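Local coordinates for protein ammonium transporter (PDB 6EU6) that probably senses ammonium at the membrane and passes the signal to a histidine kinase, as a trimeric sensor of the ammonium transporter family, at residues Leu85-Phe96 / Gly145-Thr153; Ser248-Ile257 / Gly296-Ile305. All coordinates share one frame; numbering follows the deposited sequence.

The two contacts lie on opposite sides of the chain's centre, about 38 Å apart from centre to centre, and share no helix. Contact 1 is loop packing at one end of the bundle: the lead-in to helix 93-114 meets the loop after helix 121-144, and aromatic rings do most of the work. Contact 2 joins helices 234-261 and 289-312, with glycine, alanine and serine backbones close at one end and an isoleucine-phenylalanine patch at the other. Both mix buried residues with surface ones, and in neither does a hydrogen bond cross between segments. Another subunit packs beside each, the second next to contact 1 and the third next to contact 2.

Contact 1: residues Leu85-Phe96 / Gly145-Thr153; sequences LALHPNTLSYSF and GNLFSPDQT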
loop_
_atom_site.group_PDB
_atom_site.type_symbol
_atom_site.label_atom_id
_atom_site.label_comp_id
_atom_site.label_asym_id
_atom_site.label_seq_id
_atom_site.Cartn_x
_atom_site.Cartn_y
_atom_site.Cartn_z
ATOM N N LEU A 85 -9.870 -8.895 27.846
ATOM C CA LEU A 85 -10.103 -9.397 26.489
ATOM C C LEU A 85 -9.627 -10.841 26.365
ATOM O O LEU A 85 -10.402 -11.707 26.015
ATOM C CB LEU A 85 -9.395 -8.506 25.453
ATOM C CG LEU A 85 -9.862 -8.672 24.028
ATOM C CD1 LEU A 85 -11.286 -8.167 23.873
ATOM C CD2 LEU A 85 -8.949 -7.865 23.137
ATOM N N ALA A 86 -8.363 -11.070 26.682
ATOM C CA ALA A 86 -7.726 -12.402 26.747
ATOM C C ALA A 86 -8.459 -13.531 27.540
ATOM O O ALA A 86 -8.186 -14.700 27.322
ATOM C CB ALA A 86 -6.306 -12.239 27.315
ATOM N N LEU A 87 -9.336 -13.196 28.466
ATOM C CA LEU A 87 -10.097 -14.211 29.187
ATOM C C LEU A 87 -11.329 -14.685 28.420
ATOM O O LEU A 87 -11.874 -15.741 28.702
ATOM C CB LEU A 87 -10.562 -13.676 30.520
ATOM C CG LEU A 87 -9.605 -13.853 31.689
ATOM C CD1 LEU A 87 -8.130 -13.918 31.312
ATOM C CD2 LEU A 87 -9.905 -12.713 32.648
ATOM N N HIS A 88 -11.789 -13.889 27.487
ATOM C CA HIS A 88 -12.922 -14.316 26.738
ATOM C C HIS A 88 -12.509 -15.516 25.968
ATOM O O HIS A 88 -11.409 -15.600 25.514
ATOM C CB HIS A 88 -13.405 -13.191 25.833
ATOM C CG HIS A 88 -14.288 -12.234 26.547
ATOM N ND1 HIS A 88 -15.612 -12.074 26.235
ATOM C CD2 HIS A 88 -14.057 -11.458 27.625
ATOM C CE1 HIS A 88 -16.159 -11.222 27.079
ATOM N NE2 HIS A 88 -15.234 -10.829 27.928
ATOM N N PRO A 89 -13.430 -16.447 25.790
ATOM C CA PRO A 89 -13.279 -17.692 25.056
ATOM C C PRO A 89 -13.369 -17.442 23.569
ATOM O O PRO A 89 -13.029 -18.328 22.832
ATOM C CB PRO A 89 -14.480 -18.480 25.502
ATOM C CG PRO A 89 -15.522 -17.447 25.703
ATOM C CD PRO A 89 -14.805 -16.270 26.273
ATOM N N ASN A 90 -13.884 -16.280 23.155
ATOM C CA ASN A 90 -13.920 -15.913 21.767
ATOM C C ASN A 90 -12.493 -15.958 21.368
ATOM O O ASN A 90 -11.638 -15.233 21.842
ATOM C CB ASN A 90 -14.388 -14.523 21.510
ATOM C CG ASN A 90 -14.222 -14.162 20.061
ATOM O OD1 ASN A 90 -13.113 -13.998 19.580
ATOM N ND2 ASN A 90 -15.317 -14.100 19.347
ATOM N N THR A 91 -12.274 -16.847 20.469
ATOM C CA THR A 91 -10.983 -17.145 19.995
ATOM C C THR A 91 -10.078 -16.059 19.381
ATOM O O THR A 91 -8.884 -16.205 19.453
ATOM C CB THR A 91 -11.185 -18.342 19.066
ATOM O OG1 THR A 91 -11.035 -19.526 19.843
ATOM C CG2 THR A 91 -10.257 -18.325 17.922
ATOM N N LEU A 92 -10.621 -14.979 18.832
ATOM C CA LEU A 92 -9.801 -13.986 18.146
ATOM C C LEU A 92 -9.226 -12.808 18.913
ATOM O O LEU A 92 -8.433 -12.071 18.409
ATOM C CB LEU A 92 -10.529 -13.482 16.926
ATOM C CG LEU A 92 -10.640 -14.497 15.820
ATOM C CD1 LEU A 92 -11.032 -13.863 14.532
ATOM C CD2 LEU A 92 -9.341 -15.226 15.663
ATOM N N SER A 93 -9.657 -12.661 20.139
ATOM C CA SER A 93 -9.214 -11.624 21.063
ATOM C C SER A 93 -8.697 -10.287 20.509
ATOM O O SER A 93 -9.438 -9.540 19.969
ATOM C CB SER A 93 -8.258 -12.218 22.094
ATOM O OG SER A 93 -7.047 -12.608 21.542
ATOM N N TYR A 94 -7.411 -10.041 20.628
ATOM C CA TYR A 94 -6.831 -8.801 20.162
ATOM C C TYR A 94 -6.981 -8.558 18.672
ATOM O O TYR A 94 -7.142 -7.452 18.281
ATOM C CB TYR A 94 -5.376 -8.710 20.551
ATOM C CG TYR A 94 -5.194 -8.769 22.012
ATOM C CD1 TYR A 94 -5.488 -7.695 22.786
ATOM C CD2 TYR A 94 -4.795 -9.921 22.617
ATOM C CE1 TYR A 94 -5.348 -7.749 24.136
ATOM C CE2 TYR A 94 -4.645 -9.985 23.966
ATOM C CZ TYR A 94 -4.935 -8.896 24.713
ATOM O OH TYR A 94 -4.791 -8.954 26.045
ATOM N N SER A 95 -6.917 -9.607 17.878
ATOM C CA SER A 95 -7.065 -9.489 16.447
ATOM C C SER A 95 -8.448 -8.945 16.115
ATOM O O SER A 95 -8.580 -8.039 15.364
ATOM C CB SER A 95 -6.783 -10.824 15.795
ATOM O OG SER A 95 -5.517 -11.264 16.197
ATOM N N PHE A 96 -9.463 -9.542 16.709
ATOM C CA PHE A 96 -10.839 -9.083 16.564
ATOM C C PHE A 96 -10.930 -7.643 17.016
ATOM O O PHE A 96 -11.578 -6.818 16.391
ATOM C CB PHE A 96 -11.754 -9.923 17.417
ATOM C CG PHE A 96 -13.182 -9.537 17.301
ATOM C CD1 PHE A 96 -13.968 -9.998 16.245
ATOM C CD2 PHE A 96 -13.749 -8.695 18.230
ATOM C CE1 PHE A 96 -15.320 -9.644 16.177
ATOM C CE2 PHE A 96 -15.090 -8.312 18.155
ATOM C CZ PHE A 96 -15.884 -8.807 17.139
ATOM N N GLY A 145 -24.041 -6.981 18.313
ATOM C CA GLY A 145 -23.661 -7.275 19.658
ATOM C C GLY A 145 -23.686 -8.759 20.031
ATOM O O GLY A 145 -23.233 -9.164 21.103
ATOM N N ASN A 146 -24.105 -9.597 19.106
ATOM C CA ASN A 146 -23.958 -11.038 19.320
ATOM C C ASN A 146 -22.572 -11.577 19.035
ATOM O O ASN A 146 -22.351 -12.748 19.199
ATOM C CB ASN A 146 -24.936 -11.807 18.427
ATOM C CG ASN A 146 -24.655 -11.623 16.929
ATOM O OD1 ASN A 146 -24.463 -10.551 16.425
ATOM N ND2 ASN A 146 -24.708 -12.656 16.249
ATOM N N LEU A 147 -21.662 -10.773 18.498
ATOM C CA LEU A 147 -20.535 -11.384 17.727
ATOM C C LEU A 147 -19.374 -11.830 18.618
ATOM O O LEU A 147 -18.652 -12.730 18.282
ATOM C CB LEU A 147 -19.987 -10.362 16.718
ATOM C CG LEU A 147 -19.123 -10.716 15.515
ATOM C CD1 LEU A 147 -19.889 -11.579 14.536
ATOM C CD2 LEU A 147 -18.737 -9.375 14.859
ATOM N N PHE A 148 -19.125 -11.131 19.707
ATOM C CA PHE A 148 -17.907 -11.399 20.480
ATOM C C PHE A 148 -18.213 -12.077 21.838
ATOM O O PHE A 148 -17.566 -13.082 22.171
ATOM C CB PHE A 148 -17.139 -10.083 20.742
ATOM C CG PHE A 148 -15.801 -10.290 21.349
ATOM C CD1 PHE A 148 -14.751 -10.843 20.602
ATOM C CD2 PHE A 148 -15.594 -10.017 22.684
ATOM C CE1 PHE A 148 -13.502 -11.036 21.191
ATOM C CE2 PHE A 148 -14.342 -10.210 23.278
ATOM C CZ PHE A 148 -13.294 -10.712 22.522
ATOM N N SER A 149 -19.125 -11.487 22.618
ATOM C CA SER A 149 -19.391 -11.866 24.025
ATOM C C SER A 149 -20.356 -13.047 23.955
ATOM O O SER A 149 -21.269 -13.080 23.091
ATOM C CB SER A 149 -19.997 -10.712 24.835
ATOM O OG SER A 149 -19.007 -9.789 25.274
ATOM N N PRO A 150 -20.167 -14.033 24.863
ATOM C CA PRO A 150 -20.945 -15.308 24.804
ATOM C C PRO A 150 -22.445 -15.114 25.062
ATOM O O PRO A 150 -22.806 -14.300 25.889
ATOM C CB PRO A 150 -20.315 -16.156 25.916
ATOM C CG PRO A 150 -19.783 -15.161 26.890
ATOM C CD PRO A 150 -19.337 -13.956 26.083
ATOM N N ASP A 151 -23.298 -15.784 24.291
ATOM C CA ASP A 151 -24.717 -15.933 24.641
ATOM C C ASP A 151 -25.501 -14.657 24.742
ATOM O O ASP A 151 -26.199 -14.481 25.738
ATOM C CB ASP A 151 -24.862 -16.659 25.988
ATOM C CG ASP A 151 -24.094 -17.967 26.042
ATOM O OD1 ASP A 151 -24.297 -18.791 25.119
ATOM O OD2 ASP A 151 -23.300 -18.169 27.006
ATOM N N GLN A 152 -25.428 -13.772 23.738
ATOM C CA GLN A 152 -26.172 -12.501 23.803
ATOM C C GLN A 152 -26.454 -12.020 22.415
ATOM O O GLN A 152 -25.930 -12.575 21.455
ATOM C CB GLN A 152 -25.383 -11.438 24.553
ATOM C CG GLN A 152 -24.108 -10.996 23.836
ATOM C CD GLN A 152 -23.393 -9.923 24.602
ATOM O OE1 GLN A 152 -23.233 -10.021 25.827
ATOM N NE2 GLN A 152 -22.968 -8.862 23.900
ATOM N N THR A 153 -27.252 -10.978 22.299
ATOM C CA THR A 153 -27.481 -10.386 21.017
ATOM C C THR A 153 -27.928 -8.939 21.143
ATOM O O THR A 153 -28.300 -8.457 22.209
ATOM C CB THR A 153 -28.511 -11.213 20.235
ATOM O OG1 THR A 153 -28.504 -10.794 18.885
ATOM C CG2 THR A 153 -29.927 -11.012 20.791
#
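F148 reaches from the 145-153 loop into the 85-96 segment, and its buried ring is met from several directions. N90 lies over one face, its CB 4.0 Å from the F148 ring centroid in a CH-pi contact. The amide of N90 is tilted 34° from the ring plane, with OD1 3.4 Å from F148 CE1. The torsion that sends CG of F148 opposite its own backbone nitrogen (chi1 -172°) carries the ring out to these partners.

H88 and F96 are the other two rings of an aromatic cluster, displaced to opposite sides of the F148 plane. Each is nearly parallel to F148 but slid so far that overlap is slight; the F96 and F148 centroids stand 4.9 Å apart, and those of H88 and F148 5.3 Å. H88 ND1 is buried against F148 CE2 and finds no polar partner in the model. On the same side of the plane as F96, L85 brings CD1 to 3.5 Å from F148 CZ.

This is the loop region at the N-terminal end of helix 93-114, where N90 starts a type I turn and its OD1 takes a capping bond from L92 N (2.8 Å). The same asparagine thus shapes the helix approach and covers the ring. With an alanine in place of F148, H88 and F96 would probably lose the ring that links them, and a gap would open between N90 and L85.

Beside the cluster, L147 sets CD2 in the plane of the F96 ring, at its edge, 3.7 Å from F96 CE1. F67 of helix 40-67 meets F96 edge-to-face and also touches F148, while its carbonyl oxygen is hydrogen-bonded to S149 OG.

Contact 2: residues Ser248-Ile257 / Gly296-Ile305; sequences SAGVSALIFI and GLITGILAII
A GxxxG pair, G296 and G300, lets helix 289-312 lie close on helix 234-261: the axes of the short segments come within 7.1 Å and cross at -49°. A249 fits against these glycines, its CA giving a CA-H...O contact to G296 O (3.2 Å, 131° at the hydrogen). The CB of A249 comes to 4.1 Å from G300 CA. Next along, S252 OG lies against L297, 3.3 Å from its CB, while its polar need is met at home by S248 O at 2.8 Å; that carbonyl also takes S252 N, on the other face of its plane.

Toward the C-terminal ends of the two segments, side-chain bulk replaces backbone. F256 puts its ring across the interface, with I301 CG2 4.1 Å from the ring centroid, over its centre, and I304 CG2 in plane at the edge. I305 CG1 meets F256 CZ obliquely at 3.9 Å. I304 CD1 also touches both A253 CB and I257 CD1. Behind the interface, helix 266-280 touches A253 and I257, and L56 of the third subunit packs on S248.

The combination of small residues, close approach, a CA-H...O contact and a right-handed crossing is consistent with GASright packing, used here within the eleven-helix bundle of an ammonium transporter subunit.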
loop_
_atom_site.group_PDB
_atom_site.type_symbol
_atom_site.label_atom_id
_atom_site.label_comp_id
_atom_site.label_asym_id
_atom_site.label_seq_id
_atom_site.Cartn_x
_atom_site.Cartn_y
_atom_site.Cartn_z
ATOM N N SER A 248 -18.324 -3.283 -11.828
ATOM C CA SER A 248 -19.640 -3.096 -12.468
ATOM C C SER A 248 -20.173 -1.732 -12.157
ATOM O O SER A 248 -20.791 -1.136 -13.013
ATOM C CB SER A 248 -20.684 -4.172 -12.058
ATOM O OG SER A 248 -19.975 -5.410 -12.097
ATOM N N ALA A 249 -20.008 -1.268 -10.910
ATOM C CA ALA A 249 -20.423 0.067 -10.581
ATOM C C ALA A 249 -19.749 1.113 -11.467
ATOM O O ALA A 249 -20.423 2.038 -11.986
ATOM C CB ALA A 249 -20.299 0.383 -9.084
ATOM N N GLY A 250 -18.445 0.935 -11.710
ATOM C CA GLY A 250 -17.755 1.856 -12.553
ATOM C C GLY A 250 -18.239 1.816 -14.015
ATOM O O GLY A 250 -18.344 2.862 -14.660
ATOM N N VAL A 251 -18.477 0.620 -14.544
ATOM C CA VAL A 251 -18.825 0.492 -15.969
ATOM C C VAL A 251 -20.241 1.072 -16.172
ATOM O O VAL A 251 -20.495 1.739 -17.182
ATOM C CB VAL A 251 -18.652 -0.952 -16.481
ATOM C CG1 VAL A 251 -19.273 -1.137 -17.877
ATOM C CG2 VAL A 251 -17.131 -1.327 -16.550
ATOM N N SER A 252 -21.144 0.801 -15.215
ATOM C CA SER A 252 -22.524 1.303 -15.297
ATOM C C SER A 252 -22.448 2.798 -15.271
ATOM O O SER A 252 -23.124 3.456 -16.029
ATOM C CB SER A 252 -23.371 0.767 -14.149
ATOM O OG SER A 252 -23.225 -0.643 -14.240
ATOM N N ALA A 253 -21.593 3.337 -14.410
ATOM C CA ALA A 253 -21.396 4.770 -14.364
ATOM C C ALA A 253 -20.847 5.360 -15.651
ATOM O O ALA A 253 -21.293 6.441 -16.058
ATOM C CB ALA A 253 -20.505 5.155 -13.184
ATOM N N LEU A 254 -19.863 4.713 -16.278
ATOM C CA LEU A 254 -19.319 5.226 -17.502
ATOM C C LEU A 254 -20.449 5.313 -18.502
ATOM O O LEU A 254 -20.545 6.310 -19.198
ATOM C CB LEU A 254 -18.222 4.362 -18.121
ATOM C CG LEU A 254 -16.878 4.342 -17.372
ATOM C CD1 LEU A 254 -16.003 3.266 -18.024
ATOM C CD2 LEU A 254 -16.312 5.781 -17.384
ATOM N N ILE A 255 -21.300 4.295 -18.548
ATOM C CA ILE A 255 -22.356 4.280 -19.546
ATOM C C ILE A 255 -23.399 5.370 -19.282
ATOM O O ILE A 255 -23.679 6.117 -20.180
ATOM C CB ILE A 255 -22.968 2.885 -19.706
ATOM C CG1 ILE A 255 -21.931 1.953 -20.283
ATOM C CG2 ILE A 255 -24.217 2.933 -20.594
ATOM C CD1 ILE A 255 -22.268 0.531 -20.004
ATOM N N PHE A 256 -23.941 5.430 -18.059
ATOM C CA PHE A 256 -24.982 6.344 -17.638
ATOM C C PHE A 256 -24.510 7.797 -17.708
ATOM O O PHE A 256 -25.282 8.682 -18.081
ATOM C CB PHE A 256 -25.401 6.004 -16.200
ATOM C CG PHE A 256 -26.435 6.940 -15.593
ATOM C CD1 PHE A 256 -27.760 6.855 -15.971
ATOM C CD2 PHE A 256 -26.080 7.874 -14.620
ATOM C CE1 PHE A 256 -28.723 7.687 -15.394
ATOM C CE2 PHE A 256 -27.031 8.736 -14.064
ATOM C CZ PHE A 256 -28.362 8.633 -14.452
ATOM N N ILE A 257 -23.269 8.056 -17.277
ATOM C CA ILE A 257 -22.750 9.392 -17.292
ATOM C C ILE A 257 -22.541 9.890 -18.740
ATOM O O ILE A 257 -22.797 11.078 -18.976
ATOM C CB ILE A 257 -21.438 9.565 -16.501
ATOM C CG1 ILE A 257 -21.655 9.326 -14.993
ATOM C CG2 ILE A 257 -20.896 10.971 -16.667
ATOM C CD1 ILE A 257 -20.339 9.039 -14.225
ATOM N N GLY A 296 -23.634 -3.839 -8.113
ATOM C CA GLY A 296 -22.759 -2.769 -8.561
ATOM C C GLY A 296 -23.419 -1.851 -9.586
ATOM O O GLY A 296 -23.341 -0.628 -9.472
ATOM N N LEU A 297 -24.038 -2.452 -10.587
ATOM C CA LEU A 297 -24.718 -1.732 -11.655
ATOM C C LEU A 297 -25.832 -0.842 -11.108
ATOM O O LEU A 297 -25.871 0.374 -11.331
ATOM C CB LEU A 297 -25.258 -2.736 -12.617
ATOM C CG LEU A 297 -26.188 -2.301 -13.740
ATOM C CD1 LEU A 297 -26.301 -3.509 -14.684
ATOM C CD2 LEU A 297 -27.571 -1.831 -13.280
ATOM N N ILE A 298 -26.671 -1.416 -10.296
ATOM C CA ILE A 298 -27.764 -0.684 -9.701
ATOM C C ILE A 298 -27.262 0.432 -8.757
ATOM O O ILE A 298 -27.738 1.569 -8.791
ATOM C CB ILE A 298 -28.604 -1.643 -8.873
ATOM C CG1 ILE A 298 -29.371 -2.607 -9.761
ATOM C CG2 ILE A 298 -29.605 -0.853 -7.987
ATOM C CD1 ILE A 298 -29.912 -3.806 -8.946
ATOM N N THR A 299 -26.256 0.098 -7.919
ATOM C CA THR A 299 -25.740 1.071 -6.969
ATOM C C THR A 299 -25.019 2.206 -7.665
ATOM O O THR A 299 -25.165 3.373 -7.291
ATOM C CB THR A 299 -24.799 0.430 -5.938
ATOM O OG1 THR A 299 -25.452 -0.686 -5.324
ATOM C CG2 THR A 299 -24.280 1.486 -4.869
ATOM N N GLY A 300 -24.254 1.894 -8.681
ATOM C CA GLY A 300 -23.529 2.904 -9.407
ATOM C C GLY A 300 -24.421 4.062 -9.938
ATOM O O GLY A 300 -24.164 5.239 -9.727
ATOM N N ILE A 301 -25.443 3.704 -10.688
ATOM C CA ILE A 301 -26.429 4.647 -11.194
ATOM C C ILE A 301 -27.189 5.332 -10.045
ATOM O O ILE A 301 -27.326 6.543 -10.050
ATOM C CB ILE A 301 -27.392 3.891 -12.135
ATOM C CG1 ILE A 301 -26.610 3.487 -13.390
ATOM C CG2 ILE A 301 -28.597 4.712 -12.531
ATOM C CD1 ILE A 301 -27.252 2.343 -14.107
ATOM N N LEU A 302 -27.718 4.582 -9.090
ATOM C CA LEU A 302 -28.532 5.220 -8.067
ATOM C C LEU A 302 -27.696 6.188 -7.235
ATOM O O LEU A 302 -28.206 7.233 -6.728
ATOM C CB LEU A 302 -29.189 4.219 -7.148
ATOM C CG LEU A 302 -30.254 3.323 -7.794
ATOM C CD1 LEU A 302 -30.844 2.369 -6.776
ATOM C CD2 LEU A 302 -31.348 4.223 -8.278
ATOM N N ALA A 303 -26.414 5.869 -7.066
ATOM C CA ALA A 303 -25.571 6.733 -6.231
ATOM C C ALA A 303 -25.293 8.081 -6.922
ATOM O O ALA A 303 -25.230 9.125 -6.275
ATOM C CB ALA A 303 -24.277 6.038 -5.871
ATOM N N ILE A 304 -25.150 8.050 -8.247
ATOM C CA ILE A 304 -24.920 9.240 -9.019
ATOM C C ILE A 304 -26.213 10.096 -9.023
ATOM O O ILE A 304 -26.097 11.318 -8.935
ATOM C CB ILE A 304 -24.523 8.888 -10.464
ATOM C CG1 ILE A 304 -23.107 8.300 -10.464
ATOM C CG2 ILE A 304 -24.577 10.109 -11.378
ATOM C CD1 ILE A 304 -22.756 7.700 -11.819
ATOM N N ILE A 305 -27.388 9.439 -9.078
ATOM C CA ILE A 305 -28.639 10.178 -9.057
ATOM C C ILE A 305 -28.720 10.866 -7.706
ATOM O O ILE A 305 -29.025 12.068 -7.586
ATOM C CB ILE A 305 -29.821 9.257 -9.318
ATOM C CG1 ILE A 305 -29.787 8.847 -10.805
ATOM C CG2 ILE A 305 -31.160 9.947 -8.945
ATOM C CD1 ILE A 305 -30.636 7.643 -11.143
#